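Local structure of anti-sigma-I factor RsgI2 (Clostridium thermocellum, 4B9P) at residues 4-12 and 152-162. The protein probably acts as an anti-sigma factor that restrains SigI2 until its extracellular family 3 carbohydrate-binding module, described here, binds polysaccharide such as cellulose. Sequence-based numbering, arbitrary orientation.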
loop_
_atom_site.group_PDB
_atom_site.type_symbol
_atom_site.label_atom_id
_atom_site.label_comp_id
_atom_site.label_asym_id
_atom_site.label_seq_id
_atom_site.Cartn_x
_atom_site.Cartn_y
_atom_site.Cartn_z
ATOM N N LEU A 4 -1.124 16.680 -19.665
ATOM C CA LEU A 4 -1.587 16.450 -18.316
ATOM C C LEU A 4 -0.894 15.250 -17.636
ATOM O O LEU A 4 -0.746 14.183 -18.249
ATOM C CB LEU A 4 -3.079 16.169 -18.431
ATOM C CG LEU A 4 -3.943 16.076 -17.190
ATOM C CD1 LEU A 4 -4.224 17.474 -16.660
ATOM C CD2 LEU A 4 -5.212 15.384 -17.580
ATOM N N THR A 5 -0.445 15.429 -16.395
ATOM C CA THR A 5 -0.023 14.290 -15.575
ATOM C C THR A 5 -1.212 13.836 -14.760
ATOM O O THR A 5 -1.797 14.634 -14.029
ATOM C CB THR A 5 1.150 14.666 -14.638
ATOM O OG1 THR A 5 2.268 15.032 -15.440
ATOM C CG2 THR A 5 1.557 13.497 -13.761
ATOM N N LYS A 6 -1.597 12.569 -14.911
ATOM C CA LYS A 6 -2.788 12.073 -14.239
ATOM C C LYS A 6 -2.646 10.597 -13.987
ATOM O O LYS A 6 -2.087 9.855 -14.809
ATOM C CB LYS A 6 -4.044 12.327 -15.083
ATOM C CG LYS A 6 -5.343 12.181 -14.306
ATOM C CD LYS A 6 -6.531 12.527 -15.190
ATOM C CE LYS A 6 -7.872 12.115 -14.579
ATOM N NZ LYS A 6 -8.938 12.048 -15.630
ATOM N N ILE A 7 -3.136 10.157 -12.825
ATOM C CA ILE A 7 -3.122 8.753 -12.478
ATOM C C ILE A 7 -4.489 8.325 -11.937
ATOM O O ILE A 7 -5.299 9.177 -11.531
ATOM C CB ILE A 7 -2.043 8.437 -11.417
ATOM C CG1 ILE A 7 -2.190 9.346 -10.199
ATOM C CG2 ILE A 7 -0.647 8.533 -12.066
ATOM C CD1 ILE A 7 -1.300 8.994 -9.057
ATOM N N GLU A 8 -4.713 7.018 -11.915
ATOM C CA GLU A 8 -5.834 6.433 -11.235
ATOM C C GLU A 8 -5.274 5.338 -10.342
ATOM O O GLU A 8 -4.371 4.614 -10.755
ATOM C CB GLU A 8 -6.847 5.851 -12.239
ATOM C CG GLU A 8 -8.040 5.244 -11.567
ATOM C CD GLU A 8 -9.098 4.816 -12.550
ATOM O OE1 GLU A 8 -9.855 5.700 -13.003
ATOM O OE2 GLU A 8 -9.210 3.611 -12.867
ATOM N N LEU A 9 -5.815 5.190 -9.134
ATOM C CA LEU A 9 -5.351 4.172 -8.213
ATOM C C LEU A 9 -6.534 3.261 -7.930
ATOM O O LEU A 9 -7.583 3.729 -7.462
ATOM C CB LEU A 9 -4.832 4.840 -6.949
ATOM C CG LEU A 9 -4.119 4.045 -5.868
ATOM C CD1 LEU A 9 -5.044 3.087 -5.084
ATOM C CD2 LEU A 9 -2.854 3.390 -6.384
ATOM N N GLN A 10 -6.365 1.967 -8.219
ATOM C CA GLN A 10 -7.354 0.951 -7.878
ATOM C C GLN A 10 -6.787 0.062 -6.789
ATOM O O GLN A 10 -5.561 -0.141 -6.730
ATOM C CB GLN A 10 -7.785 0.122 -9.083
ATOM C CG GLN A 10 -8.371 0.962 -10.162
ATOM C CD GLN A 10 -8.888 0.127 -11.304
ATOM O OE1 GLN A 10 -8.894 -1.082 -11.228
ATOM N NE2 GLN A 10 -9.296 0.768 -12.393
ATOM N N ALA A 11 -7.635 -0.475 -5.925
ATOM C CA ALA A 11 -7.125 -1.312 -4.834
ATOM C C ALA A 11 -8.233 -2.199 -4.305
ATOM O O ALA A 11 -9.431 -1.951 -4.537
ATOM C CB ALA A 11 -6.600 -0.434 -3.709
ATOM N N TYR A 12 -7.857 -3.225 -3.569
ATOM C CA TYR A 12 -8.772 -3.923 -2.710
ATOM C C TYR A 12 -7.956 -4.648 -1.650
ATOM O O TYR A 12 -6.731 -4.784 -1.770
ATOM C CB TYR A 12 -9.671 -4.903 -3.490
ATOM C CG TYR A 12 -9.027 -6.149 -4.025
ATOM C CD1 TYR A 12 -8.205 -6.101 -5.153
ATOM C CD2 TYR A 12 -9.284 -7.398 -3.454
ATOM C CE1 TYR A 12 -7.628 -7.261 -5.686
ATOM C CE2 TYR A 12 -8.718 -8.546 -3.979
ATOM C CZ TYR A 12 -7.908 -8.480 -5.096
ATOM O OH TYR A 12 -7.349 -9.637 -5.613
ATOM N N ILE A 152 -6.260 5.535 -0.346
ATOM C CA ILE A 152 -4.830 5.276 -0.488
ATOM C C ILE A 152 -4.281 6.469 -1.266
ATOM O O ILE A 152 -4.869 6.886 -2.260
ATOM C CB ILE A 152 -4.579 3.948 -1.243
ATOM C CG1 ILE A 152 -4.942 2.776 -0.307
ATOM C CG2 ILE A 152 -3.128 3.857 -1.758
ATOM C CD1 ILE A 152 -5.002 1.441 -1.059
ATOM N N THR A 153 -3.183 7.066 -0.797
ATOM C CA THR A 153 -2.699 8.275 -1.469
ATOM C C THR A 153 -1.492 7.971 -2.331
ATOM O O THR A 153 -0.777 6.991 -2.112
ATOM C CB THR A 153 -2.309 9.361 -0.446
ATOM O OG1 THR A 153 -1.422 8.780 0.520
ATOM C CG2 THR A 153 -3.543 9.920 0.257
ATOM N N VAL A 154 -1.272 8.815 -3.336
ATOM C CA VAL A 154 -0.137 8.655 -4.249
ATOM C C VAL A 154 0.506 10.014 -4.463
ATOM O O VAL A 154 -0.205 11.003 -4.699
ATOM C CB VAL A 154 -0.536 8.061 -5.633
ATOM C CG1 VAL A 154 0.715 7.808 -6.481
ATOM C CG2 VAL A 154 -1.372 6.791 -5.487
ATOM N N TYR A 155 1.829 10.043 -4.332
ATOM C CA TYR A 155 2.619 11.268 -4.495
ATOM C C TYR A 155 3.602 11.074 -5.640
ATOM O O TYR A 155 4.168 9.988 -5.804
ATOM C CB TYR A 155 3.439 11.566 -3.236
ATOM C CG TYR A 155 2.565 11.539 -2.030
ATOM C CD1 TYR A 155 2.238 10.322 -1.439
ATOM C CD2 TYR A 155 2.051 12.698 -1.484
ATOM C CE1 TYR A 155 1.430 10.244 -0.338
ATOM C CE2 TYR A 155 1.197 12.617 -0.329
ATOM C CZ TYR A 155 0.902 11.365 0.223
ATOM O OH TYR A 155 0.087 11.192 1.330
ATOM N N ILE A 156 3.806 12.114 -6.450
ATOM C CA ILE A 156 4.837 12.098 -7.462
ATOM C C ILE A 156 5.771 13.251 -7.105
ATOM O O ILE A 156 5.346 14.420 -7.073
ATOM C CB ILE A 156 4.254 12.308 -8.845
ATOM C CG1 ILE A 156 3.116 11.312 -9.112
ATOM C CG2 ILE A 156 5.317 12.169 -9.881
ATOM C CD1 ILE A 156 2.463 11.411 -10.515
ATOM N N SER A 157 7.041 12.930 -6.874
ATOM C CA SER A 157 8.029 13.934 -6.497
ATOM C C SER A 157 7.543 14.780 -5.318
ATOM O O SER A 157 7.771 16.005 -5.280
ATOM C CB SER A 157 8.392 14.820 -7.688
ATOM O OG SER A 157 8.971 14.021 -8.692
ATOM N N GLY A 158 6.860 14.140 -4.372
ATOM C CA GLY A 158 6.430 14.794 -3.153
ATOM C C GLY A 158 5.087 15.492 -3.225
ATOM O O GLY A 158 4.573 15.919 -2.193
ATOM N N THR A 159 4.503 15.595 -4.413
ATOM C CA THR A 159 3.216 16.254 -4.576
ATOM C C THR A 159 2.079 15.239 -4.613
ATOM O O THR A 159 2.162 14.249 -5.339
ATOM C CB THR A 159 3.192 17.090 -5.869
ATOM O OG1 THR A 159 4.191 18.100 -5.757
ATOM C CG2 THR A 159 1.870 17.767 -6.033
ATOM N N LEU A 160 1.018 15.482 -3.848
ATOM C CA LEU A 160 -0.149 14.598 -3.856
ATOM C C LEU A 160 -0.857 14.609 -5.223
ATOM O O LEU A 160 -1.327 15.654 -5.669
ATOM C CB LEU A 160 -1.143 14.970 -2.740
ATOM C CG LEU A 160 -2.359 14.078 -2.565
ATOM C CD1 LEU A 160 -1.978 12.720 -2.029
ATOM C CD2 LEU A 160 -3.368 14.780 -1.600
ATOM N N TYR A 161 -0.922 13.446 -5.881
ATOM C CA TYR A 161 -1.625 13.327 -7.157
ATOM C C TYR A 161 -2.864 12.446 -7.097
ATOM O O TYR A 161 -3.602 12.383 -8.071
ATOM C CB TYR A 161 -0.695 12.786 -8.253
ATOM C CG TYR A 161 -0.011 13.858 -9.034
ATOM C CD1 TYR A 161 1.135 14.483 -8.543
ATOM C CD2 TYR A 161 -0.527 14.285 -10.257
ATOM C CE1 TYR A 161 1.761 15.498 -9.254
ATOM C CE2 TYR A 161 0.088 15.294 -10.978
ATOM C CZ TYR A 161 1.237 15.887 -10.495
ATOM O OH TYR A 161 1.811 16.899 -11.221
ATOM N N TRP A 162 -3.088 11.755 -5.980
ATOM C CA TRP A 162 -4.265 10.904 -5.871
ATOM C C TRP A 162 -4.618 10.727 -4.417
ATOM O O TRP A 162 -3.736 10.508 -3.596
ATOM C CB TRP A 162 -3.989 9.499 -6.456
ATOM C CG TRP A 162 -5.169 8.620 -6.276
ATOM C CD1 TRP A 162 -5.420 7.825 -5.207
ATOM C CD2 TRP A 162 -6.292 8.497 -7.152
ATOM N NE1 TRP A 162 -6.652 7.221 -5.338
ATOM C CE2 TRP A 162 -7.198 7.612 -6.532
ATOM C CE3 TRP A 162 -6.603 9.033 -8.409
ATOM C CZ2 TRP A 162 -8.394 7.252 -7.120
ATOM C CZ3 TRP A 162 -7.801 8.689 -8.998
ATOM C CH2 TRP A 162 -8.681 7.802 -8.368
HETATM O O HOH W 1 -3.915 12.397 -10.882
#
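Two facing sheets of a beta-sandwich meet where Ile7, Leu9 and Ala11 of strand 7-12 pack against the C-terminal hairpin, whose strands 152-156 and 159-162 are joined by a type I' turn from Ile156 to Thr159. Ile7 sets its CD1 against Val154, Tyr161 and Trp162, a tight 3.5 Å from Val154 CG1 and 3.8 Å from Trp162 CB. Its CG1 stands between the backbone N and the carbonyl carbon (chi1 53°), which, with the chain extended beyond, carries CD1 to the hairpin. Leu9 splits its contacts: CB sits 3.5 Å from the centroid of the five-membered ring of Trp162, nearly on the ring normal, a CH-pi contact, while CD2 meets Val154 CG2 and CD1 crosses to Ile152 CG2. Ala11 CB touches Ile152 CD1 at 3.6 Å. The indole lies across strand 7-12, its six-membered ring covering the Glu8-Leu9 backbone with Trp162 CE3 3.4 Å from Ile7 O, while the Glu8 side chain runs alongside. Trp162 NE1 is bonded to Trp149 O. Leu9 N lies above the indole with no hydrogen-bond partner.

At the outer margin, Thr5 CG2 approaches Tyr161 CE2 obliquely at 3.6 Å and meets Ile156 CD1 tip to tip, whereas Thr5 OG1 turns to Thr35. No direct hydrogen bond joins the segments; one water bridges them, accepting from Ile7 N and donating to Tyr161 O. Tyr161 and Trp162 both donate backbone N-H to Val154 O, a classic beta bulge that lets consecutive aromatic side chains face strand 7-12. Such apolar packing between two antiparallel sheets is characteristic of the beta-sandwich of family 3 carbohydrate-binding modules.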